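Local coordinates for protein dehydrogenase (Chromobacterium violaceum, PDB 3Q2I) that probably oxidises a UDP-linked N-acetylated sugar acid with a nicotinamide cofactor, a step in making 2,3-diacetamido-2,3-dideoxy-D-mannuronic acid, at residues Q134-A139 against L199-G204; V163-P168 against S193-L198; H128-K133 against P305-N310. All blocks are in the same frame, centred on the assembly; numbering follows the deposited sequence.

Contact 1 (Q134-A139 against L199-G204); sequences QNRRNA and LDWLIG. With NAI (1,4-dihydronicotinamide adenine dinucleotide), chain B.
R136 and W201 meet where the loop that follows strand 129-131 passes the last turns of helix 193-203; their CA atoms, 8.9 Å apart, form the nearest pair of the two backbones, and two long side chains bridge the gap. The loop coils through helical backbone angles at 134-136, is closed by a bond from N138 N to N135 O, and gives way to helix 139-149. The other segment loosens into a pi-type turn over 199-203 and leaves the helix at G204, where phi turns positive.

Between them lies a textbook flat stack. The R136 chain runs straight from CG to NE over the indole of W201, and the two side chains point in opposite directions. R136 CB and CG lie near W201 CH2 and CZ3 at the benzene end, R136 CD sits over the five-membered ring 3.8 Å from its centroid, and the guanidinium reaches W201 CD1, with R136 NH1 3.6 Å from that atom. Guanidinium and indole are almost parallel, at 8°, and R136 CZ lies 3.9 Å from the five-membered ring centroid, a cation-pi contact over the face. W201 carries CG anti to its own N (chi1 175°), which sends the indole out from the helix so that CH2 comes 3.4 Å from R136 O. L202 CD2 packs on the opposite face of the ring. Salt bridges from R136 NE to D197 and from NH2 to E327 hold the guanidinium in place.

Two residues back, Q134 grips the carboxamide of the dihydronicotinamide by a nearly straight pair of bonds, NE2 to NAI O7N at 2.8 Å and NAI N7N to OE1 at 3.0 Å. Such a loop, leaving the last Rossmann strand to line the nicotinamide site between two domains, fits the Gfo/Idh/MocA oxidoreductase fold.

Contact 2 (V163-P168 against S193-L198); sequences VFWTRP and SHYVDL. With HP7 ((2S,3S,4R,5R,6R)-5-acetamido-6-[[[(2R,3S,4R,5R)-5-(2,4-dioxopyrimidin-1-yl)-3,4-dihydroxy-oxolan-2-yl]methoxy-hydroxy-phosphoryl]oxy-hydroxy-phosphoryl]oxy-3,4-dihydroxy-oxane-2-carboxylic acid), chain C.
V163 and Y195, with CA atoms 7.8 Å apart, mark where the end of strand 156-164 comes nearest the first turns of helix 193-203. The V163 isopropyl group is shared by two rings. Its CG1 stands anti to the backbone N (chi1 -178°) and sits over the centre of the W165 indole, while CG2 turns to the other side and presses on the face of Y195, 3.5 Å from CG and 3.7 Å from the ring centroid. W165 and Y195 reach toward each other from opposite directions with their planes at 87°, an oblique meeting in which W165 CZ2 lies 3.6 Å from Y195 OH. The indole NE1 bonds to V269 O, which fixes the turn of the ring.

In the C-terminal alpha/beta domain of this oxidoreductase family, helix 193-203 packs on the large mixed sheet, here also through Y195 and V196 on M240 of the neighbouring strand 237-243, and the sugar nucleotide lies against the residues that follow strand 156-164. The acetamido oxygen HP7 O7' comes in the plane of the W165 ring, at its edge, 3.3 Å from CH2. R167 takes the uronate end: NE and NH1 both bond to the carboxylate oxygen HP7 O'P, at 2.8 and 2.9 Å, and NH1 also bonds to the pyranose oxygen HP7 O5'. The ribose oxygen HP7 O4C lies over one guanidinium face. NH2 turns back on T166 O at 2.9 Å, in the guanidinium plane but 59° out of the carbonyl plane. From the helix, H194 NE2 is hydrogen-bonded to the carboxamide oxygen NAI O7N of the cofactor.

Contact 3 (H128-K133 against P305-N310); sequences HLFVVK and PLYYDN
Y307 faces V132 across the contact, their CA atoms 7.3 Å apart, and its side chain shows how one aromatic residue can join a helix to the edge of a sheet. At its start, CB packs near Q134 CB, in the loop beyond the strand. The torsion chi1 of -173° sets CG anti to the backbone N and drives the ring out from helix 304-315 toward the backbone of 130-133. From CG the ring divides along its two edges. On one, CD1 and then CE1 approach the V132 side chain, and CE1 comes to 3.8 Å from V132 CG2. On the other, beyond CD2, Y307 CE2 lies between V131 O and K133 N, nearer the carbonyl oxygen, at 3.6 Å. Over one face of the ring, between these edges, lies V132 CA, 4.1 Å from the centroid and 28° off the ring normal, a CH-pi contact.

Strand 129-131 is the outermost strand, within this chain, of the parallel Rossmann sheet, bonded through its backbone to strand 101-104, and helix 304-315 comes from the C-terminal half of the protein, so the ring joins parts of the chain far apart in sequence. At the end of the ring, CZ lies 3.6 Å from V132 CA. At the tip, Y307 OH lies 3.5 Å from F130 CB. Y307 OH is also 2.6 Å from V131 O, close enough for a weak hydrogen bond, though that one proton has another acceptor within reach. V131 N approaches Y307 OH as well, at 3.3 Å, but at an angle too poor for a bond. Beside the hydroxyl, the F130 side chain packs on V311 and T314 farther along the same helix, while V132 also touches E105 and H304 close to the cofactor.

How the contacts relate
Contact 1 lies at the surface, whereas contacts 2 and 3 are buried. Chemistry follows place: contact 1 spreads a charged guanidinium over an indole, contact 2 packs apolar and aromatic groups beside a polar ligand, and contact 3 sets a tyrosine against strand backbone. Contacts 1 and 2 share helix 193-203, while strand 129-131 of contact 3 runs on into the loop of contact 1. One helix residue, D197 of contact 2, joins all three, since besides R136 it forms a salt bridge with K133, D197 OD1 to K133 NZ 2.8 Å. Contact 1 also packs on contact 3 through R137 and L306. Cofactor and sugar nucleotide lie alongside this connected set.

Contact 1 (Q134-A139 against L199-G204)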
loop_
_atom_site.group_PDB
_atom_site.type_symbol
_atom_site.label_atom_id
_atom_site.label_comp_id
_atom_site.label_asym_id
_atom_site.label_seq_id
_atom_site.Cartn_x
_atom_site.Cartn_y
_atom_site.Cartn_z
ATOM N N GLN A 134 -14.682 21.892 30.300
ATOM C CA GLN A 134 -15.453 22.978 30.919
ATOM C C GLN A 134 -16.022 23.955 29.898
ATOM O O GLN A 134 -16.926 24.739 30.213
ATOM C CB GLN A 134 -14.619 23.612 32.036
ATOM C CG GLN A 134 -13.649 24.706 31.616
ATOM C CD GLN A 134 -12.417 24.174 30.949
ATOM O OE1 GLN A 134 -12.240 22.964 30.828
ATOM N NE2 GLN A 134 -11.527 25.077 30.561
ATOM N N ASN A 135 -15.536 23.929 28.663
ATOM C CA ASN A 135 -16.028 24.861 27.630
ATOM C C ASN A 135 -17.407 24.564 27.049
ATOM O O ASN A 135 -18.039 25.419 26.432
ATOM C CB ASN A 135 -15.008 24.914 26.468
ATOM C CG ASN A 135 -14.388 26.281 26.245
ATOM O OD1 ASN A 135 -14.210 27.072 27.180
ATOM N ND2 ASN A 135 -13.952 26.534 24.991
ATOM N N ARG A 136 -17.847 23.306 27.163
ATOM C CA ARG A 136 -19.092 22.844 26.572
ATOM C C ARG A 136 -20.271 23.664 27.108
ATOM O O ARG A 136 -21.233 23.873 26.398
ATOM C CB ARG A 136 -19.341 21.376 26.928
ATOM C CG ARG A 136 -18.450 20.397 26.158
ATOM C CD ARG A 136 -19.068 19.025 26.273
ATOM N NE ARG A 136 -18.206 18.116 25.501
ATOM C CZ ARG A 136 -18.444 16.811 25.430
ATOM N NH1 ARG A 136 -19.487 16.286 26.075
ATOM N NH2 ARG A 136 -17.634 16.006 24.742
ATOM N N ARG A 137 -20.154 24.122 28.350
ATOM C CA ARG A 137 -21.283 24.894 28.905
ATOM C C ARG A 137 -21.207 26.381 28.612
ATOM O O ARG A 137 -22.079 27.139 29.040
ATOM C CB ARG A 137 -21.471 24.609 30.396
ATOM C CG ARG A 137 -22.128 23.260 30.672
ATOM C CD ARG A 137 -23.649 23.359 30.602
ATOM N NE ARG A 137 -24.274 22.042 30.478
ATOM C CZ ARG A 137 -25.585 21.818 30.426
ATOM N NH1 ARG A 137 -26.447 22.823 30.479
ATOM N NH2 ARG A 137 -26.036 20.574 30.325
ATOM N N ASN A 138 -20.239 26.809 27.805
ATOM C CA ASN A 138 -20.255 28.189 27.343
ATOM C C ASN A 138 -21.573 28.499 26.640
ATOM O O ASN A 138 -22.137 27.658 25.953
ATOM C CB ASN A 138 -19.069 28.445 26.408
ATOM C CG ASN A 138 -17.749 28.457 27.150
ATOM O OD1 ASN A 138 -17.676 28.127 28.326
ATOM N ND2 ASN A 138 -16.668 28.855 26.456
ATOM N N ALA A 139 -22.084 29.716 26.815
ATOM C CA ALA A 139 -23.367 30.060 26.237
ATOM C C ALA A 139 -23.497 29.909 24.725
ATOM O O ALA A 139 -24.508 29.406 24.239
ATOM C CB ALA A 139 -23.797 31.449 26.703
ATOM N N LEU A 199 -15.966 18.485 17.285
ATOM C CA LEU A 199 -16.198 17.711 16.074
ATOM C C LEU A 199 -17.174 16.560 16.275
ATOM O O LEU A 199 -18.107 16.410 15.487
ATOM C CB LEU A 199 -14.844 17.280 15.484
ATOM C CG LEU A 199 -13.848 18.376 15.119
ATOM C CD1 LEU A 199 -12.482 17.853 14.620
ATOM C CD2 LEU A 199 -14.489 19.262 14.051
ATOM N N ASP A 200 -16.950 15.704 17.260
ATOM C CA ASP A 200 -17.898 14.663 17.573
ATOM C C ASP A 200 -19.098 15.210 18.393
ATOM O O ASP A 200 -20.240 14.847 18.096
ATOM C CB ASP A 200 -17.192 13.553 18.381
ATOM C CG ASP A 200 -18.128 12.400 18.715
ATOM O OD1 ASP A 200 -18.884 12.506 19.718
ATOM O OD2 ASP A 200 -18.261 11.448 17.931
ATOM N N TRP A 201 -18.844 16.130 19.333
ATOM C CA TRP A 201 -19.911 16.535 20.291
ATOM C C TRP A 201 -20.971 17.333 19.547
ATOM O O TRP A 201 -22.163 17.077 19.748
ATOM C CB TRP A 201 -19.290 17.406 21.372
ATOM C CG TRP A 201 -20.321 17.951 22.320
ATOM C CD1 TRP A 201 -21.196 17.225 23.079
ATOM C CD2 TRP A 201 -20.504 19.336 22.677
ATOM N NE1 TRP A 201 -21.974 18.096 23.827
ATOM C CE2 TRP A 201 -21.567 19.385 23.602
ATOM C CE3 TRP A 201 -19.897 20.529 22.290
ATOM C CZ2 TRP A 201 -22.031 20.594 24.151
ATOM C CZ3 TRP A 201 -20.345 21.721 22.839
ATOM C CH2 TRP A 201 -21.404 21.739 23.759
ATOM N N LEU A 202 -20.580 18.255 18.662
ATOM C CA LEU A 202 -21.616 19.026 17.958
ATOM C C LEU A 202 -22.016 18.329 16.690
ATOM O O LEU A 202 -23.199 18.274 16.395
ATOM C CB LEU A 202 -21.210 20.443 17.591
ATOM C CG LEU A 202 -20.934 21.374 18.773
ATOM C CD1 LEU A 202 -20.486 22.721 18.238
ATOM C CD2 LEU A 202 -22.281 21.529 19.535
ATOM N N ILE A 203 -21.053 17.874 15.877
ATOM C CA ILE A 203 -21.444 17.458 14.540
ATOM C C ILE A 203 -21.823 15.987 14.407
ATOM O O ILE A 203 -22.667 15.633 13.594
ATOM C CB ILE A 203 -20.384 17.862 13.439
ATOM C CG1 ILE A 203 -19.841 19.260 13.703
ATOM C CG2 ILE A 203 -20.784 17.492 11.996
ATOM C CD1 ILE A 203 -20.843 20.407 13.527
ATOM N N GLY A 204 -21.228 15.136 15.236
ATOM C CA GLY A 204 -21.623 13.727 15.234
ATOM C C GLY A 204 -20.452 12.789 14.899
ATOM O O GLY A 204 -19.293 13.209 14.848
HETATM P PA NAI B . 1.852 23.065 35.357
HETATM O O1A NAI B . 3.186 22.704 34.845
HETATM O O2A NAI B . 1.546 24.580 35.741
HETATM O O5B NAI B . 1.418 22.218 36.618
HETATM C C5B NAI B . 2.359 21.216 36.880
HETATM C C4B NAI B . 2.119 20.700 38.292
HETATM O O4B NAI B . 2.183 19.269 38.424
HETATM C C3B NAI B . 3.427 21.269 38.843
HETATM O O3B NAI B . 3.185 22.033 40.034
HETATM C C2B NAI B . 4.368 20.058 38.958
HETATM O O2B NAI B . 5.357 20.173 39.974
HETATM C C1B NAI B . 3.302 18.994 39.308
HETATM N N9A NAI B . 3.766 17.634 39.159
HETATM C C8A NAI B . 4.485 17.121 38.106
HETATM N N7A NAI B . 4.649 15.843 38.301
HETATM C C5A NAI B . 3.970 15.434 39.425
HETATM C C6A NAI B . 3.804 14.218 40.119
HETATM N N6A NAI B . 4.343 13.033 39.665
HETATM N N1A NAI B . 3.087 14.221 41.256
HETATM C C2A NAI B . 2.576 15.348 41.707
HETATM N N3A NAI B . 2.693 16.534 41.113
HETATM C C4A NAI B . 3.417 16.598 39.976
HETATM O O3 NAI B . 0.782 22.645 34.254
HETATM P PN NAI B . -0.680 23.121 34.085
HETATM O O1N NAI B . -0.783 24.191 33.036
HETATM O O2N NAI B . -1.433 23.406 35.407
HETATM O O5D NAI B . -1.429 21.958 33.227
HETATM C C5D NAI B . -1.835 20.935 34.106
HETATM C C4D NAI B . -2.817 19.983 33.430
HETATM O O4D NAI B . -4.001 20.769 33.213
HETATM C C3D NAI B . -2.411 19.540 31.996
HETATM O O3D NAI B . -2.965 18.236 31.810
HETATM C C2D NAI B . -3.167 20.517 31.086
HETATM O O2D NAI B . -3.523 19.930 29.837
HETATM C C1D NAI B . -4.473 20.815 31.879
HETATM N N1N NAI B . -5.055 22.098 31.554
HETATM C C2N NAI B . -6.334 22.168 31.253
HETATM C C3N NAI B . -6.945 23.364 30.857
HETATM C C7N NAI B . -8.392 23.433 30.554
HETATM O O7N NAI B . -8.922 24.251 29.825
HETATM N N7N NAI B . -9.245 22.523 31.109
HETATM C C4N NAI B . -6.107 24.486 30.694
HETATM C C5N NAI B . -4.795 24.386 31.124
HETATM C C6N NAI B . -4.276 23.186 31.541
#

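Contact 2 (V163-P168 against S193-L198)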
loop_
_atom_site.group_PDB
_atom_site.type_symbol
_atom_site.label_atom_id
_atom_site.label_comp_id
_atom_site.label_asym_id
_atom_site.label_seq_id
_atom_site.Cartn_x
_atom_site.Cartn_y
_atom_site.Cartn_z
ATOM N N VAL A 163 -8.470 27.734 14.791
ATOM C CA VAL A 163 -7.860 28.185 16.073
ATOM C C VAL A 163 -6.543 28.813 15.677
ATOM O O VAL A 163 -5.536 28.115 15.464
ATOM C CB VAL A 163 -7.683 27.046 17.074
ATOM C CG1 VAL A 163 -7.083 27.609 18.417
ATOM C CG2 VAL A 163 -9.085 26.421 17.353
ATOM N N PHE A 164 -6.568 30.152 15.607
ATOM C CA PHE A 164 -5.381 30.912 15.164
ATOM C C PHE A 164 -4.903 31.704 16.392
ATOM O O PHE A 164 -5.406 32.790 16.663
ATOM C CB PHE A 164 -5.730 31.851 14.019
ATOM C CG PHE A 164 -6.284 31.154 12.772
ATOM C CD1 PHE A 164 -5.854 29.861 12.437
ATOM C CD2 PHE A 164 -7.148 31.793 11.905
ATOM C CE1 PHE A 164 -6.324 29.227 11.284
ATOM C CE2 PHE A 164 -7.608 31.154 10.745
ATOM C CZ PHE A 164 -7.145 29.877 10.420
ATOM N N TRP A 165 -4.010 31.095 17.148
ATOM C CA TRP A 165 -3.601 31.606 18.445
ATOM C C TRP A 165 -2.095 31.825 18.499
ATOM O O TRP A 165 -1.347 31.610 17.525
ATOM C CB TRP A 165 -4.026 30.597 19.523
ATOM C CG TRP A 165 -5.498 30.640 19.891
ATOM C CD1 TRP A 165 -6.512 31.454 19.411
ATOM C CD2 TRP A 165 -6.089 29.815 20.890
ATOM N NE1 TRP A 165 -7.696 31.151 20.047
ATOM C CE2 TRP A 165 -7.463 30.130 20.940
ATOM C CE3 TRP A 165 -5.597 28.776 21.700
ATOM C CZ2 TRP A 165 -8.341 29.474 21.817
ATOM C CZ3 TRP A 165 -6.468 28.130 22.579
ATOM C CH2 TRP A 165 -7.840 28.485 22.627
ATOM N N THR A 166 -1.608 32.238 19.671
ATOM C CA THR A 166 -0.212 32.588 19.767
ATOM C C THR A 166 0.417 32.039 21.017
ATOM O O THR A 166 -0.091 32.322 22.102
ATOM C CB THR A 166 -0.045 34.130 19.838
ATOM O OG1 THR A 166 -0.732 34.725 18.742
ATOM C CG2 THR A 166 1.428 34.472 19.847
ATOM N N ARG A 167 1.501 31.270 20.901
ATOM C CA ARG A 167 2.233 30.731 22.047
ATOM C C ARG A 167 3.703 30.927 21.731
ATOM O O ARG A 167 4.220 30.402 20.744
ATOM C CB ARG A 167 2.007 29.227 22.277
ATOM C CG ARG A 167 0.582 28.847 22.577
ATOM C CD ARG A 167 0.101 29.484 23.871
ATOM N NE ARG A 167 -1.237 29.046 24.258
ATOM C CZ ARG A 167 -2.348 29.673 23.913
ATOM N NH1 ARG A 167 -3.512 29.199 24.356
ATOM N NH2 ARG A 167 -2.328 30.751 23.131
ATOM N N PRO A 168 4.403 31.757 22.531
ATOM C CA PRO A 168 5.799 32.033 22.235
ATOM C C PRO A 168 6.667 30.919 22.819
ATOM O O PRO A 168 6.161 30.104 23.595
ATOM C CB PRO A 168 6.048 33.361 23.001
ATOM C CG PRO A 168 5.110 33.219 24.202
ATOM C CD PRO A 168 3.862 32.607 23.606
ATOM N N SER A 193 -7.632 21.605 22.074
ATOM C CA SER A 193 -8.388 20.405 22.357
ATOM C C SER A 193 -9.878 20.653 22.602
ATOM O O SER A 193 -10.673 19.783 22.302
ATOM C CB SER A 193 -7.770 19.562 23.477
ATOM O OG SER A 193 -7.707 20.387 24.614
ATOM N N HIS A 194 -10.235 21.817 23.120
ATOM C CA HIS A 194 -11.659 22.120 23.351
ATOM C C HIS A 194 -12.410 22.358 22.044
ATOM O O HIS A 194 -13.635 22.417 22.026
ATOM C CB HIS A 194 -11.833 23.333 24.301
ATOM C CG HIS A 194 -11.344 23.117 25.706
ATOM N ND1 HIS A 194 -11.936 22.225 26.571
ATOM C CD2 HIS A 194 -10.412 23.772 26.437
ATOM C CE1 HIS A 194 -11.323 22.264 27.744
ATOM N NE2 HIS A 194 -10.394 23.201 27.690
ATOM N N TYR A 195 -11.664 22.591 20.957
ATOM C CA TYR A 195 -12.249 22.756 19.635
ATOM C C TYR A 195 -12.295 21.415 18.905
ATOM O O TYR A 195 -13.276 21.129 18.223
ATOM C CB TYR A 195 -11.471 23.806 18.826
ATOM C CG TYR A 195 -11.556 25.195 19.428
ATOM C CD1 TYR A 195 -12.367 26.187 18.874
ATOM C CD2 TYR A 195 -10.783 25.521 20.531
ATOM C CE1 TYR A 195 -12.438 27.444 19.450
ATOM C CE2 TYR A 195 -10.868 26.794 21.129
ATOM C CZ TYR A 195 -11.710 27.730 20.570
ATOM O OH TYR A 195 -11.828 28.984 21.190
ATOM N N VAL A 196 -11.268 20.581 19.081
ATOM C CA VAL A 196 -11.342 19.202 18.584
ATOM C C VAL A 196 -12.588 18.541 19.153
ATOM O O VAL A 196 -13.297 17.777 18.469
ATOM C CB VAL A 196 -10.062 18.346 18.929
ATOM C CG1 VAL A 196 -10.300 16.891 18.478
ATOM C CG2 VAL A 196 -8.856 18.995 18.239
ATOM N N ASP A 197 -12.851 18.845 20.437
ATOM C CA ASP A 197 -14.004 18.269 21.106
ATOM C C ASP A 197 -15.294 18.544 20.345
ATOM O O ASP A 197 -16.230 17.754 20.422
ATOM C CB ASP A 197 -14.111 18.861 22.512
ATOM C CG ASP A 197 -15.219 18.267 23.330
ATOM O OD1 ASP A 197 -15.271 17.038 23.459
ATOM O OD2 ASP A 197 -16.018 19.061 23.889
ATOM N N LEU A 198 -15.393 19.698 19.685
ATOM C CA LEU A 198 -16.661 20.026 19.029
ATOM C C LEU A 198 -17.004 19.102 17.862
ATOM O O LEU A 198 -18.125 19.068 17.377
ATOM C CB LEU A 198 -16.619 21.474 18.472
ATOM C CG LEU A 198 -16.229 22.529 19.551
ATOM C CD1 LEU A 198 -16.043 23.864 18.926
ATOM C CD2 LEU A 198 -17.245 22.516 20.716
HETATM N N1 HP7 C . -0.575 33.667 24.993
HETATM C C2 HP7 C . 0.126 34.484 24.207
HETATM O O2 HP7 C . 1.383 34.477 24.275
HETATM N N3 HP7 C . -0.477 35.335 23.372
HETATM C C4 HP7 C . -1.814 35.377 23.298
HETATM O O4 HP7 C . -2.326 36.237 22.542
HETATM C C5 HP7 C . -2.582 34.526 24.099
HETATM C C6 HP7 C . -1.915 33.668 24.963
HETATM P PA HP7 C . -4.387 31.798 27.911
HETATM P PB HP7 C . -6.099 29.700 28.686
HETATM O "O'P" HP7 C . -2.284 27.031 25.921
HETATM O "O'Q" HP7 C . -2.016 25.918 27.802
HETATM C "C1'" HP7 C . -6.114 28.016 26.677
HETATM O O1A HP7 C . -5.235 32.551 26.898
HETATM O O1B HP7 C . -7.233 30.479 28.062
HETATM C C1C HP7 C . 0.156 32.717 25.842
HETATM C "C2'" HP7 C . -7.016 26.825 26.309
HETATM N "N2'" HP7 C . -8.369 27.019 26.833
HETATM O O2A HP7 C . -4.234 32.266 29.332
HETATM O O2B HP7 C . -5.947 29.530 30.184
HETATM C C2C HP7 C . 0.506 33.276 27.214
HETATM O O2C HP7 C . 1.822 32.781 27.482
HETATM C "C3'" HP7 C . -6.449 25.522 26.856
HETATM O "O3'" HP7 C . -7.170 24.461 26.187
HETATM O O3A HP7 C . -4.764 30.239 27.981
HETATM O O3B HP7 C . -6.165 28.177 28.101
HETATM C C3C HP7 C . -0.459 32.553 28.139
HETATM O O3C HP7 C . 0.113 32.375 29.435
HETATM C "C4'" HP7 C . -4.954 25.382 26.526
HETATM O "O4'" HP7 C . -4.357 24.259 27.164
HETATM C C4C HP7 C . -0.687 31.202 27.468
HETATM O O4C HP7 C . -0.720 31.615 26.095
HETATM C "C5'" HP7 C . -4.253 26.616 27.131
HETATM O "O5'" HP7 C . -4.747 27.720 26.377
HETATM C C5C HP7 C . -2.051 30.659 27.834
HETATM O O5C HP7 C . -2.927 31.626 27.269
HETATM C "C6'" HP7 C . -2.757 26.513 26.961
HETATM C "C7'" HP7 C . -9.501 27.077 26.134
HETATM O "O7'" HP7 C . -9.628 26.865 24.920
HETATM C "C8'" HP7 C . -10.735 27.421 26.936
#

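Contact 3 (H128-K133 against P305-N310)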
loop_
_atom_site.group_PDB
_atom_site.type_symbol
_atom_site.label_atom_id
_atom_site.label_comp_id
_atom_site.label_asym_id
_atom_site.label_seq_id
_atom_site.Cartn_x
_atom_site.Cartn_y
_atom_site.Cartn_z
ATOM N N HIS A 128 -16.311 6.426 39.340
ATOM C CA HIS A 128 -16.402 7.406 38.251
ATOM C C HIS A 128 -15.035 7.857 37.778
ATOM O O HIS A 128 -14.095 7.953 38.557
ATOM C CB HIS A 128 -17.192 8.643 38.682
ATOM C CG HIS A 128 -18.636 8.376 38.950
ATOM N ND1 HIS A 128 -19.570 8.223 37.948
ATOM C CD2 HIS A 128 -19.324 8.342 40.118
ATOM C CE1 HIS A 128 -20.765 8.061 38.488
ATOM N NE2 HIS A 128 -20.645 8.143 39.799
ATOM N N LEU A 129 -14.971 8.163 36.489
ATOM C CA LEU A 129 -13.848 8.911 35.916
ATOM C C LEU A 129 -14.511 10.097 35.207
ATOM O O LEU A 129 -15.231 9.951 34.210
ATOM C CB LEU A 129 -13.077 7.986 34.951
ATOM C CG LEU A 129 -12.014 8.712 34.111
ATOM C CD1 LEU A 129 -10.951 9.365 34.967
ATOM C CD2 LEU A 129 -11.378 7.673 33.185
ATOM N N PHE A 130 -14.314 11.306 35.737
ATOM C CA PHE A 130 -14.778 12.550 35.112
ATOM C C PHE A 130 -13.613 13.141 34.335
ATOM O O PHE A 130 -12.489 13.036 34.802
ATOM C CB PHE A 130 -15.089 13.575 36.229
ATOM C CG PHE A 130 -16.166 13.133 37.205
ATOM C CD1 PHE A 130 -17.501 13.470 36.913
ATOM C CD2 PHE A 130 -15.833 12.469 38.386
ATOM C CE1 PHE A 130 -18.550 13.131 37.835
ATOM C CE2 PHE A 130 -16.891 12.137 39.320
ATOM C CZ PHE A 130 -18.205 12.446 38.989
ATOM N N VAL A 131 -13.896 13.713 33.164
ATOM C CA VAL A 131 -12.855 14.388 32.368
ATOM C C VAL A 131 -13.338 15.804 32.246
ATOM O O VAL A 131 -14.489 16.068 31.875
ATOM C CB VAL A 131 -12.719 13.733 30.968
ATOM C CG1 VAL A 131 -11.636 14.501 30.161
ATOM C CG2 VAL A 131 -12.394 12.245 31.099
ATOM N N VAL A 132 -12.445 16.754 32.508
ATOM C CA VAL A 132 -12.802 18.163 32.496
ATOM C C VAL A 132 -12.910 18.718 31.103
ATOM O O VAL A 132 -11.881 18.919 30.453
ATOM C CB VAL A 132 -11.793 18.986 33.318
ATOM C CG1 VAL A 132 -12.183 20.439 33.236
ATOM C CG2 VAL A 132 -11.653 18.462 34.731
ATOM N N LYS A 133 -14.123 18.953 30.645
ATOM C CA LYS A 133 -14.415 19.676 29.396
ATOM C C LYS A 133 -15.319 20.872 29.746
ATOM O O LYS A 133 -16.529 20.910 29.459
ATOM C CB LYS A 133 -15.096 18.737 28.390
ATOM C CG LYS A 133 -14.172 17.679 27.795
ATOM C CD LYS A 133 -14.908 16.683 26.896
ATOM C CE LYS A 133 -13.939 15.600 26.388
ATOM N NZ LYS A 133 -13.208 16.227 25.222
ATOM N N PRO A 305 -16.042 26.481 37.583
ATOM C CA PRO A 305 -17.063 26.437 38.644
ATOM C C PRO A 305 -18.328 25.663 38.290
ATOM O O PRO A 305 -18.806 24.863 39.110
ATOM C CB PRO A 305 -17.316 27.939 38.933
ATOM C CG PRO A 305 -15.977 28.557 38.666
ATOM C CD PRO A 305 -15.491 27.838 37.396
ATOM N N LEU A 306 -18.850 25.865 37.084
ATOM C CA LEU A 306 -20.005 25.141 36.583
ATOM C C LEU A 306 -19.687 23.660 36.453
ATOM O O LEU A 306 -20.507 22.817 36.793
ATOM C CB LEU A 306 -20.379 25.683 35.215
ATOM C CG LEU A 306 -21.748 26.272 34.934
ATOM C CD1 LEU A 306 -21.845 26.662 33.453
ATOM C CD2 LEU A 306 -22.826 25.283 35.410
ATOM N N TYR A 307 -18.493 23.329 35.952
ATOM C CA TYR A 307 -18.103 21.939 35.839
ATOM C C TYR A 307 -18.214 21.273 37.193
ATOM O O TYR A 307 -18.711 20.146 37.346
ATOM C CB TYR A 307 -16.638 21.813 35.338
ATOM C CG TYR A 307 -16.291 20.381 35.049
ATOM C CD1 TYR A 307 -15.584 19.598 35.965
ATOM C CD2 TYR A 307 -16.757 19.801 33.881
ATOM C CE1 TYR A 307 -15.329 18.261 35.705
ATOM C CE2 TYR A 307 -16.502 18.460 33.624
ATOM C CZ TYR A 307 -15.793 17.710 34.530
ATOM O OH TYR A 307 -15.612 16.368 34.237
ATOM N N TYR A 308 -17.726 21.963 38.217
ATOM C CA TYR A 308 -17.791 21.386 39.537
ATOM C C TYR A 308 -19.240 21.168 40.042
ATOM O O TYR A 308 -19.485 20.191 40.734
ATOM C CB TYR A 308 -17.001 22.274 40.497
ATOM C CG TYR A 308 -15.601 21.785 40.684
ATOM C CD1 TYR A 308 -15.281 20.873 41.670
ATOM C CD2 TYR A 308 -14.603 22.152 39.780
ATOM C CE1 TYR A 308 -14.001 20.394 41.832
ATOM C CE2 TYR A 308 -13.327 21.714 39.964
ATOM C CZ TYR A 308 -13.016 20.796 40.931
ATOM O OH TYR A 308 -11.711 20.398 41.069
ATOM N N ASP A 309 -20.199 21.987 39.629
ATOM C CA ASP A 309 -21.595 21.790 40.062
ATOM C C ASP A 309 -22.076 20.416 39.543
ATOM O O ASP A 309 -22.684 19.653 40.288
ATOM C CB ASP A 309 -22.469 22.903 39.484
ATOM C CG ASP A 309 -23.953 22.747 39.825
ATOM O OD1 ASP A 309 -24.246 22.564 41.019
ATOM O OD2 ASP A 309 -24.818 22.777 38.923
ATOM N N ASN A 310 -21.798 20.060 38.279
ATOM C CA ASN A 310 -22.186 18.721 37.828
ATOM C C ASN A 310 -21.511 17.568 38.578
ATOM O O ASN A 310 -22.141 16.521 38.809
ATOM C CB ASN A 310 -22.033 18.583 36.296
ATOM C CG ASN A 310 -22.133 17.133 35.826
ATOM O OD1 ASN A 310 -21.133 16.553 35.420
ATOM N ND2 ASN A 310 -23.335 16.550 35.862
#